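Local coordinates for mandelate racemase/muconate lactonizing enzyme-like protein (Roseovarius sp. TM1035, PDB 3RCY) that is a magnesium-binding member of the mandelate racemase/muconate lactonizing enzyme group, probably acting on a carboxylate substrate that has not been established, at residues N70-F75 with G290-K295; A267-V272 with K295-M300; P271-G276 with E302-Q307; V317-N322 with C335-T340. All blocks are in the same frame, centred on the assembly; numbering follows the deposited sequence.

Contact 1: N70-F75 with G290-K295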
# COMPACT_ATOMS: atom_id res chain seq x y z
N ASN A 70 5.70 40.49 10.37
CA ASN A 70 5.50 39.25 11.12
C ASN A 70 4.36 38.40 10.58
O ASN A 70 3.37 38.13 11.26
CB ASN A 70 5.36 39.54 12.62
CG ASN A 70 6.64 40.09 13.22
OD1 ASN A 70 7.73 39.86 12.70
ND2 ASN A 70 6.53 40.84 14.32
N ILE A 71 4.54 37.99 9.33
CA ILE A 71 3.53 37.27 8.54
C ILE A 71 3.33 35.83 9.04
O ILE A 71 2.19 35.34 9.09
CB ILE A 71 3.90 37.29 7.03
CG1 ILE A 71 4.01 38.73 6.50
CG2 ILE A 71 2.93 36.46 6.18
CD1 ILE A 71 2.70 39.44 6.25
N GLU A 72 4.42 35.16 9.41
CA GLU A 72 4.35 33.81 9.96
C GLU A 72 3.55 33.82 11.25
O GLU A 72 2.66 32.98 11.46
CB GLU A 72 5.75 33.23 10.25
CG GLU A 72 6.63 32.97 9.04
CD GLU A 72 6.50 31.55 8.48
OE1 GLU A 72 5.72 30.73 9.02
OE2 GLU A 72 7.18 31.27 7.48
N LEU A 73 3.88 34.77 12.12
CA LEU A 73 3.26 34.89 13.43
C LEU A 73 1.77 35.20 13.32
O LEU A 73 0.95 34.57 13.98
CB LEU A 73 3.96 35.97 14.27
CG LEU A 73 3.40 36.23 15.68
CD1 LEU A 73 3.39 34.97 16.55
CD2 LEU A 73 4.17 37.34 16.37
N MET A 74 1.43 36.17 12.48
CA MET A 74 0.03 36.56 12.32
C MET A 74 -0.81 35.42 11.75
O MET A 74 -1.94 35.20 12.20
CB MET A 74 -0.12 37.85 11.51
CG MET A 74 0.42 39.06 12.27
SD MET A 74 0.01 40.63 11.50
CE MET A 74 1.24 40.67 10.20
N PHE A 75 -0.25 34.67 10.80
CA PHE A 75 -0.93 33.47 10.33
C PHE A 75 -1.19 32.48 11.48
O PHE A 75 -2.33 32.04 11.66
CB PHE A 75 -0.20 32.77 9.17
CG PHE A 75 -0.88 31.50 8.73
CD1 PHE A 75 -1.93 31.53 7.81
CD2 PHE A 75 -0.50 30.27 9.27
CE1 PHE A 75 -2.58 30.35 7.43
CE2 PHE A 75 -1.13 29.09 8.90
CZ PHE A 75 -2.17 29.13 7.97
N GLY A 290 -3.37 33.72 2.00
CA GLY A 290 -2.56 34.82 1.50
C GLY A 290 -1.31 34.41 0.74
O GLY A 290 -1.10 33.23 0.45
N ILE A 291 -0.47 35.40 0.45
CA ILE A 291 0.68 35.24 -0.45
C ILE A 291 1.75 34.30 0.13
O ILE A 291 2.20 33.38 -0.57
CB ILE A 291 1.31 36.61 -0.83
CG1 ILE A 291 0.31 37.45 -1.64
CG2 ILE A 291 2.64 36.44 -1.61
CD1 ILE A 291 0.66 38.94 -1.76
N TRP A 292 2.14 34.52 1.38
CA TRP A 292 3.21 33.74 2.02
C TRP A 292 2.82 32.27 2.19
O TRP A 292 3.60 31.38 1.87
CB TRP A 292 3.59 34.35 3.37
CG TRP A 292 4.91 33.90 3.93
CD1 TRP A 292 5.12 33.12 5.04
CD2 TRP A 292 6.22 34.21 3.41
NE1 TRP A 292 6.47 32.93 5.25
CE2 TRP A 292 7.16 33.59 4.27
CE3 TRP A 292 6.68 34.96 2.32
CZ2 TRP A 292 8.55 33.70 4.06
CZ3 TRP A 292 8.05 35.06 2.11
CH2 TRP A 292 8.97 34.43 2.98
N GLU A 293 1.61 32.03 2.70
CA GLU A 293 1.09 30.67 2.85
C GLU A 293 1.07 29.95 1.49
O GLU A 293 1.46 28.78 1.39
CB GLU A 293 -0.31 30.70 3.50
CG GLU A 293 -0.99 29.35 3.67
CD GLU A 293 -0.43 28.49 4.79
OE1 GLU A 293 0.59 28.86 5.42
OE2 GLU A 293 -1.03 27.43 5.04
N MET A 294 0.68 30.67 0.44
CA MET A 294 0.68 30.08 -0.90
C MET A 294 2.08 29.87 -1.49
O MET A 294 2.25 28.99 -2.34
CB MET A 294 -0.24 30.86 -1.85
CG MET A 294 -1.74 30.63 -1.55
SD MET A 294 -2.17 28.87 -1.42
CE MET A 294 -2.10 28.58 0.34
N LYS A 295 3.07 30.65 -1.04
CA LYS A 295 4.48 30.36 -1.37
C LYS A 295 4.91 29.01 -0.79
O LYS A 295 5.64 28.24 -1.42
CB LYS A 295 5.41 31.49 -0.88
CG LYS A 295 5.41 32.76 -1.76
CD LYS A 295 6.16 32.57 -3.10
CE LYS A 295 7.68 32.48 -2.94
NZ LYS A 295 8.37 32.54 -4.27

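Contact 2: A267-V272 with K295-M300. With RIB (alpha-D-ribofuranose), chain L; RIB (alpha-D-ribofuranose), chain M.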
# COMPACT_ATOMS: atom_id res chain seq x y z
N ALA A 267 -2.37 22.98 4.97
CA ALA A 267 -2.93 21.76 5.60
C ALA A 267 -3.92 21.03 4.68
O ALA A 267 -4.14 19.84 4.84
CB ALA A 267 -3.59 22.08 6.95
N GLU A 268 -4.52 21.76 3.74
CA GLU A 268 -5.45 21.15 2.78
C GLU A 268 -4.80 20.87 1.43
O GLU A 268 -5.15 19.90 0.77
CB GLU A 268 -6.70 22.02 2.60
CG GLU A 268 -7.61 21.95 3.82
CD GLU A 268 -8.91 22.74 3.70
OE1 GLU A 268 -9.21 23.30 2.62
OE2 GLU A 268 -9.64 22.80 4.71
N PHE A 269 -3.86 21.73 1.02
CA PHE A 269 -3.18 21.51 -0.26
C PHE A 269 -2.20 20.35 -0.21
O PHE A 269 -2.05 19.62 -1.20
CB PHE A 269 -2.52 22.79 -0.76
CG PHE A 269 -3.48 23.74 -1.40
CD1 PHE A 269 -3.91 23.53 -2.71
CD2 PHE A 269 -4.01 24.81 -0.68
CE1 PHE A 269 -4.84 24.39 -3.31
CE2 PHE A 269 -4.93 25.69 -1.27
CZ PHE A 269 -5.35 25.47 -2.58
N ALA A 270 -1.55 20.15 0.93
CA ALA A 270 -0.58 19.07 1.08
C ALA A 270 -1.17 17.67 0.78
O ALA A 270 -0.58 16.92 -0.00
CB ALA A 270 0.08 19.11 2.46
N PRO A 271 -2.32 17.32 1.39
CA PRO A 271 -2.93 16.02 1.08
C PRO A 271 -3.37 15.85 -0.38
O PRO A 271 -3.30 14.74 -0.91
CB PRO A 271 -4.15 15.97 2.01
CG PRO A 271 -3.78 16.86 3.15
CD PRO A 271 -3.01 17.98 2.51
N VAL A 272 -3.81 16.93 -1.02
CA VAL A 272 -4.17 16.90 -2.44
C VAL A 272 -2.97 16.43 -3.28
O VAL A 272 -3.11 15.57 -4.15
CB VAL A 272 -4.69 18.28 -2.92
CG1 VAL A 272 -4.76 18.35 -4.44
CG2 VAL A 272 -6.07 18.58 -2.29
N LYS A 295 3.07 30.65 -1.04
CA LYS A 295 4.48 30.36 -1.37
C LYS A 295 4.91 29.01 -0.79
O LYS A 295 5.64 28.24 -1.42
CB LYS A 295 5.41 31.49 -0.88
CG LYS A 295 5.41 32.76 -1.76
CD LYS A 295 6.16 32.57 -3.10
CE LYS A 295 7.68 32.48 -2.94
NZ LYS A 295 8.37 32.54 -4.27
N LYS A 296 4.45 28.73 0.43
CA LYS A 296 4.69 27.43 1.05
C LYS A 296 4.09 26.32 0.19
O LYS A 296 4.75 25.30 -0.07
CB LYS A 296 4.14 27.40 2.48
CG LYS A 296 4.84 28.38 3.44
CD LYS A 296 4.41 28.16 4.89
CE LYS A 296 5.24 29.01 5.87
NZ LYS A 296 4.67 28.96 7.27
N VAL A 297 2.85 26.52 -0.27
CA VAL A 297 2.18 25.53 -1.13
C VAL A 297 2.88 25.36 -2.47
O VAL A 297 3.03 24.24 -2.95
CB VAL A 297 0.67 25.85 -1.30
CG1 VAL A 297 0.02 24.94 -2.33
CG2 VAL A 297 -0.03 25.71 0.04
N ALA A 298 3.32 26.48 -3.06
CA ALA A 298 4.08 26.43 -4.32
C ALA A 298 5.33 25.55 -4.22
O ALA A 298 5.62 24.79 -5.14
CB ALA A 298 4.45 27.85 -4.80
N ALA A 299 6.05 25.67 -3.10
CA ALA A 299 7.25 24.85 -2.86
C ALA A 299 6.90 23.37 -2.73
O ALA A 299 7.64 22.51 -3.22
CB ALA A 299 7.99 25.33 -1.63
N MET A 300 5.79 23.08 -2.05
CA MET A 300 5.27 21.71 -1.99
C MET A 300 4.95 21.16 -3.38
O MET A 300 5.34 20.03 -3.71
CB MET A 300 4.03 21.65 -1.09
CG MET A 300 4.37 21.86 0.36
SD MET A 300 2.96 22.35 1.34
CE MET A 300 3.83 23.13 2.70
O5 RIB L . -5.94 19.69 7.03
C5 RIB L . -6.73 18.66 6.41
C4 RIB L . -8.10 18.65 7.07
O4 RIB L . -8.24 17.46 7.84
C3 RIB L . -8.22 19.83 8.01
O3 RIB L . -9.25 20.72 7.52
C2 RIB L . -8.50 19.23 9.38
O2 RIB L . -9.67 19.79 9.98
C1 RIB L . -8.73 17.75 9.15
O1 RIB L . -8.07 16.92 10.13
O5 RIB M . -12.93 17.00 4.59
C5 RIB M . -11.55 16.90 4.23
C4 RIB M . -11.09 18.26 3.74
O4 RIB M . -10.04 18.11 2.78
C3 RIB M . -12.20 18.98 3.00
O3 RIB M . -12.83 19.91 3.87
C2 RIB M . -11.52 19.73 1.90
O2 RIB M . -11.34 21.09 2.28
C1 RIB M . -10.17 19.06 1.73
O1 RIB M . -10.11 18.42 0.45

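Contact 3: P271-G276 with E302-Q307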
# COMPACT_ATOMS: atom_id res chain seq x y z
N PRO A 271 -2.32 17.32 1.39
CA PRO A 271 -2.93 16.02 1.08
C PRO A 271 -3.37 15.85 -0.38
O PRO A 271 -3.30 14.74 -0.91
CB PRO A 271 -4.15 15.97 2.01
CG PRO A 271 -3.78 16.86 3.15
CD PRO A 271 -3.01 17.98 2.51
N VAL A 272 -3.81 16.93 -1.02
CA VAL A 272 -4.17 16.90 -2.44
C VAL A 272 -2.97 16.43 -3.28
O VAL A 272 -3.11 15.57 -4.15
CB VAL A 272 -4.69 18.28 -2.92
CG1 VAL A 272 -4.76 18.35 -4.44
CG2 VAL A 272 -6.07 18.58 -2.29
N LEU A 273 -1.80 16.98 -2.99
CA LEU A 273 -0.57 16.56 -3.65
C LEU A 273 -0.17 15.13 -3.27
O LEU A 273 0.04 14.28 -4.14
CB LEU A 273 0.58 17.54 -3.34
CG LEU A 273 0.48 18.97 -3.90
CD1 LEU A 273 1.50 19.91 -3.22
CD2 LEU A 273 0.63 19.01 -5.44
N ARG A 274 -0.09 14.88 -1.97
CA ARG A 274 0.38 13.59 -1.46
C ARG A 274 -0.47 12.42 -1.98
O ARG A 274 0.07 11.34 -2.26
CB ARG A 274 0.39 13.62 0.08
CG ARG A 274 1.19 12.51 0.74
CD ARG A 274 1.01 12.57 2.24
NE ARG A 274 1.62 13.77 2.83
CZ ARG A 274 1.05 14.54 3.75
NH1 ARG A 274 1.70 15.60 4.22
NH2 ARG A 274 -0.17 14.27 4.21
N GLU A 275 -1.78 12.62 -2.11
CA GLU A 275 -2.66 11.56 -2.60
C GLU A 275 -2.77 11.50 -4.14
O GLU A 275 -3.42 10.62 -4.68
CB GLU A 275 -4.05 11.65 -1.95
CG GLU A 275 -4.05 11.57 -0.41
CD GLU A 275 -3.32 10.35 0.15
OE1 GLU A 275 -3.53 9.22 -0.37
OE2 GLU A 275 -2.53 10.51 1.11
N GLY A 276 -2.13 12.45 -4.82
CA GLY A 276 -2.21 12.51 -6.28
C GLY A 276 -3.57 12.93 -6.81
O GLY A 276 -3.97 12.54 -7.91
N GLU A 302 6.35 22.01 -6.13
CA GLU A 302 7.65 21.76 -6.77
C GLU A 302 8.14 20.33 -6.57
O GLU A 302 8.60 19.71 -7.53
CB GLU A 302 8.73 22.72 -6.28
CG GLU A 302 8.63 24.15 -6.79
CD GLU A 302 9.91 24.91 -6.52
OE1 GLU A 302 10.93 24.61 -7.17
OE2 GLU A 302 9.91 25.80 -5.64
N VAL A 303 8.04 19.81 -5.34
CA VAL A 303 8.54 18.46 -5.05
C VAL A 303 7.59 17.33 -5.48
O VAL A 303 7.87 16.15 -5.26
CB VAL A 303 8.99 18.27 -3.58
CG1 VAL A 303 10.12 19.25 -3.26
CG2 VAL A 303 7.83 18.43 -2.60
N TYR A 304 6.48 17.72 -6.10
CA TYR A 304 5.59 16.77 -6.78
C TYR A 304 5.63 16.99 -8.29
O TYR A 304 4.85 16.38 -9.00
CB TYR A 304 4.15 16.88 -6.25
CG TYR A 304 3.98 16.23 -4.90
CD1 TYR A 304 4.31 16.92 -3.74
CD2 TYR A 304 3.56 14.91 -4.79
CE1 TYR A 304 4.19 16.32 -2.49
CE2 TYR A 304 3.44 14.29 -3.54
CZ TYR A 304 3.76 15.01 -2.39
OH TYR A 304 3.64 14.43 -1.15
N ASN A 305 6.54 17.85 -8.75
CA ASN A 305 6.62 18.24 -10.18
C ASN A 305 5.25 18.72 -10.66
O ASN A 305 4.76 18.36 -11.75
CB ASN A 305 7.16 17.08 -11.03
CG ASN A 305 7.60 17.52 -12.43
OD1 ASN A 305 7.90 18.70 -12.66
ND2 ASN A 305 7.63 16.58 -13.36
N ALA A 306 4.63 19.54 -9.80
CA ALA A 306 3.28 20.05 -10.00
C ALA A 306 3.36 21.57 -10.12
O ALA A 306 4.38 22.16 -9.77
CB ALA A 306 2.40 19.64 -8.82
N GLN A 307 2.29 22.19 -10.61
CA GLN A 307 2.29 23.63 -10.89
C GLN A 307 1.14 24.40 -10.26
O GLN A 307 0.12 23.82 -9.89
CB GLN A 307 2.31 23.87 -12.40
CG GLN A 307 3.60 23.39 -13.07
CD GLN A 307 3.82 23.99 -14.42
OE1 GLN A 307 2.96 23.90 -15.31
NE2 GLN A 307 4.98 24.60 -14.61

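Contact 4: V317-N322 with C335-T340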
# COMPACT_ATOMS: atom_id res chain seq x y z
N VAL A 317 -7.65 43.45 -7.13
CA VAL A 317 -6.72 43.49 -6.00
C VAL A 317 -6.22 42.08 -5.70
O VAL A 317 -5.01 41.87 -5.58
CB VAL A 317 -7.36 44.14 -4.73
CG1 VAL A 317 -6.43 44.00 -3.52
CG2 VAL A 317 -7.66 45.62 -4.98
N GLU A 318 -7.13 41.12 -5.59
CA GLU A 318 -6.70 39.73 -5.45
C GLU A 318 -5.86 39.31 -6.66
O GLU A 318 -4.89 38.59 -6.52
CB GLU A 318 -7.88 38.77 -5.27
CG GLU A 318 -7.41 37.41 -4.78
CD GLU A 318 -8.42 36.30 -4.99
OE1 GLU A 318 -9.01 36.21 -6.10
OE2 GLU A 318 -8.60 35.50 -4.05
N TRP A 319 -6.24 39.80 -7.84
CA TRP A 319 -5.49 39.49 -9.06
C TRP A 319 -4.06 40.02 -9.00
O TRP A 319 -3.14 39.37 -9.48
CB TRP A 319 -6.21 40.02 -10.29
CG TRP A 319 -5.59 39.61 -11.58
CD1 TRP A 319 -5.40 38.33 -12.04
CD2 TRP A 319 -5.08 40.48 -12.59
NE1 TRP A 319 -4.80 38.35 -13.28
CE2 TRP A 319 -4.60 39.66 -13.64
CE3 TRP A 319 -4.99 41.87 -12.72
CZ2 TRP A 319 -4.03 40.19 -14.80
CZ3 TRP A 319 -4.41 42.40 -13.88
CH2 TRP A 319 -3.95 41.56 -14.90
N ALA A 320 -3.87 41.22 -8.44
CA ALA A 320 -2.53 41.78 -8.27
C ALA A 320 -1.67 40.89 -7.36
O ALA A 320 -0.49 40.66 -7.65
CB ALA A 320 -2.58 43.20 -7.73
N ALA A 321 -2.27 40.38 -6.29
CA ALA A 321 -1.59 39.41 -5.42
C ALA A 321 -1.16 38.19 -6.22
O ALA A 321 -0.00 37.75 -6.14
CB ALA A 321 -2.47 39.02 -4.22
N ASN A 322 -2.08 37.66 -7.03
CA ASN A 322 -1.79 36.52 -7.92
C ASN A 322 -0.58 36.76 -8.82
O ASN A 322 0.23 35.85 -9.04
CB ASN A 322 -3.00 36.20 -8.80
CG ASN A 322 -4.20 35.69 -8.01
OD1 ASN A 322 -4.11 35.42 -6.81
ND2 ASN A 322 -5.33 35.55 -8.69
N CYS A 335 -2.09 32.35 -15.08
CA CYS A 335 -2.94 33.14 -14.17
C CYS A 335 -4.29 33.42 -14.78
O CYS A 335 -4.39 34.06 -15.83
CB CYS A 335 -2.27 34.47 -13.80
SG CYS A 335 -1.07 34.33 -12.49
N GLU A 336 -5.35 32.96 -14.10
CA GLU A 336 -6.72 33.31 -14.46
C GLU A 336 -6.88 34.83 -14.43
O GLU A 336 -6.38 35.48 -13.52
CB GLU A 336 -7.69 32.65 -13.47
CG GLU A 336 -9.16 32.64 -13.89
CD GLU A 336 -9.99 31.63 -13.10
OE1 GLU A 336 -9.54 31.17 -12.03
OE2 GLU A 336 -11.11 31.29 -13.56
N SER A 337 -7.58 35.38 -15.42
CA SER A 337 -7.77 36.82 -15.54
C SER A 337 -9.18 37.16 -16.03
O SER A 337 -9.82 36.37 -16.73
CB SER A 337 -6.71 37.42 -16.49
OG SER A 337 -5.40 37.02 -16.12
N ILE A 338 -9.65 38.34 -15.64
CA ILE A 338 -10.97 38.82 -16.04
C ILE A 338 -10.82 40.24 -16.57
O ILE A 338 -10.39 41.15 -15.85
CB ILE A 338 -11.99 38.79 -14.86
CG1 ILE A 338 -12.03 37.41 -14.19
CG2 ILE A 338 -13.40 39.20 -15.37
CD1 ILE A 338 -12.91 37.33 -12.93
N GLU A 339 -11.17 40.42 -17.84
CA GLU A 339 -11.04 41.72 -18.48
C GLU A 339 -12.39 42.42 -18.54
O GLU A 339 -13.24 42.06 -19.36
CB GLU A 339 -10.46 41.56 -19.89
CG GLU A 339 -9.83 42.81 -20.47
CD GLU A 339 -9.61 42.72 -21.98
OE1 GLU A 339 -9.71 41.60 -22.54
OE2 GLU A 339 -9.34 43.77 -22.60
N THR A 340 -12.60 43.41 -17.66
CA THR A 340 -13.80 44.24 -17.70
C THR A 340 -13.41 45.69 -17.45
O THR A 340 -12.36 45.94 -16.83
CB THR A 340 -14.90 43.83 -16.66
OG1 THR A 340 -14.49 44.21 -15.34
CG2 THR A 340 -15.20 42.33 -16.71
O HOH W 1 -4.88 34.54 -11.45

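Contact 1: N70-F75 with G290-K295
A chi1 of -163° sends the indole of Trp292 out opposite its own amide nitrogen, from helix 290-302 toward helix 71-80, and a bend at chi2 swings the carboxylate of Glu72 across to meet it. Trp292 NE1 donates to Glu72 OE2 at 2.9 Å along a nearly straight bond, 165° at the hydrogen. The acceptor lies at the indole edge, within the ring plane, while the N-H reaches the carboxylate from above its plane. Beside this bond Ile71 supplies the apolar filling, its CG2 methyl resting 3.6 Å from Trp292 CB and 3.9 Å from Trp292 CG. A branched chain suits this position: CG2 can touch Trp292 while the side chain also packs on Glu99 and Cys102 of helix 89-110. The next residue, Glu293, lays its carboxylate over a face of the ring of Phe75, one turn on from Ile71, the planes 22° apart, with OE1 3.7 Å above the plane toward the rim and OE2 3.6 Å from Phe75 CZ. The axes of segments 71-75 and 290-295 approach to 10.2 Å and lie nearly at right angles, joining the N-terminal capping domain to the barrel domain of the enolase-superfamily architecture. A phenylalanine in place of Trp292 would probably leave Glu72 OE2 without its indole donor, its hold resting on lysine salt bridges. Lysines attend both buried acids: Lys296 bridges Glu72 OE1, Lys295 of the second subunit bridges Glu72 OE2, and Lys266 bridges Glu293 OE1. Such surroundings probably keep both carboxylates ionised, making Glu72 a joint between domains and between subunits.

Contact 2: A267-V272 with K295-M300
Ala267 O receives the hydroxyl O5 of one bound ribose (chain L) at 2.8 Å, a backbone acceptor that needs no particular side chain. The next residue, Glu268, meets a second ribose (chain M), whose O2 gives a weak hydrogen bond to Glu268 OE1 at 3.1 Å. The same carboxylate accepts from Thr264 N through OE1 and pairs through OE2 with Arg86 of the third subunit. An alanine at Glu268 would probably leave that arginine without its charge mate and the O2 hydroxyl without its carboxylate acceptor. Sugars and protein partner thus occupy one side of helix 266-274, while Phe269 points to helix 290-302 and Ala270 touches it from the side. There a chi1 of 173° sets Val297 CG1 opposite the amide nitrogen and CG2 beside it, and both methyls meet Phe269: CG1 lies 3.7 Å from Phe269 CB, and CG2 is 3.9 Å from Phe269 CB, the two side chains crossing at about a right angle. Small Ala270 leaves room for Met300, whose SD stands 4.5 Å from Ala270 CB. These are successive outer helices of the barrel, packed side by side over its strands: Phe269 and Val297 both rest on Leu281 of strand 280-281, and Val297 also reaches Met308 of strand 307-308.

Contact 3: P271-G276 with E302-Q307
Leu273 presses its CB onto the face of the Tyr304 ring, 3.8 Å from the ring centroid and only 12° off the normal, a CH-pi contact placed over the middle of the aromatic system. The ring takes this position with CG anti to its own carbonyl carbon (chi1 -76°), reaching from the turn after helix 290-302 over the last turn of helix 266-274. The two side chains lie oblique to each other, so the leucine branches run on past the ring: CD1 stays 4.1 Å from Tyr304 CD1, while CD2 reaches Ala306 CB at 3.9 Å. Alanine fits here because a single methyl meets the leucine without pushing it off the ring. The backbone of Leu273 shares the aromatic face, and its O, which accepts from Gly276 N in the closing Schellman motif, approaches Tyr304 CE2 at 3.5 Å. Farther out, Tyr304 OH sits 3.4 Å from Arg274 CA and 3.6 Å from Arg274 CB. The guanidinium of Arg274 is turned 60° from the ring and serves the second subunit: it bonds Tyr304 OH and Val303 O there and makes a cation-pi contact with that tyrosine, an exchange returned by the partner's arginine. Asn305, with positive phi, is the C-prime residue of another Schellman motif, so two helix ends come together here. Beneath them Leu273 packs on Leu281 of strand 280-281 and on Met300 of helix 290-302, while Gln307 begins strand 307-308, which pairs in parallel with strand 280-281.

Contact 4: V317-N322 with C335-T340
Cys335 points its side chain at helix 316-327, and SG stops 4.0 Å from Asn322 O, a van der Waals approach that a small, weakly polar thiol can make to a helix carbonyl. The backbone of Cys335 is hydrogen-bonded to strand 126-131. Glu336 follows, and it meets the helix through its carbonyl: O accepts at 2.7 Å from a water, which in turn takes a weak 3.0 Å bond from Asn322 ND2. The amide of Asn322 has a direct partner as well, His311 O, so its NH2 group serves both the loop and the water. Glu336 O also lies 3.4 Å from Trp319 CD1. This strand is the eighth and last of the (beta/alpha)7beta barrel of the enolase superfamily; it closes the ring in parallel with strand 126-131, and helix 316-327 is the crossover that leads to it from strand 307-308. The acid of Glu336 bridges Lys166 and accepts from Leu312 N; its side chain lies about 5 Å from the magnesium ion at the nearest atoms, a site that includes Glu235 and Glu261. At Ser337 the hydroxyl OG receives a weak, strongly bent bond from Trp319 NE1, 3.2 Å long with 126° at the hydrogen. The indole gets there by a chi1 of -173°, which extends it away from the amide nitrogen of Trp319, and serine is short enough to let it in: Ser337 CB is 3.8 Å from Trp319 NE1, and both side chains pack on Ile358 of strand 357-358.

From the N terminus, residues 70-75 in the capping domain wait longest for their partner: contact 1 closes a loop of more than two hundred residues, spanning most of the barrel, when helix 290-302 arrives. Before that, helix 266-274 has opened contacts 2 and 3, which start from the same stretch and close later, at 295-300 and 302-307, so both cross contact 1. Contacts 1 and 2 share Lys295 and touch through the acid-lysine pair that joins helices 71-80 and 290-302; contact 3 adjoins contact 2 where Leu273 touches Met300. Contacts 1 to 3 also reach the second subunit. Contact 4 follows in series, a short local closure at the barrel's last strand, touching contact 1 through Ile291 and Ala321.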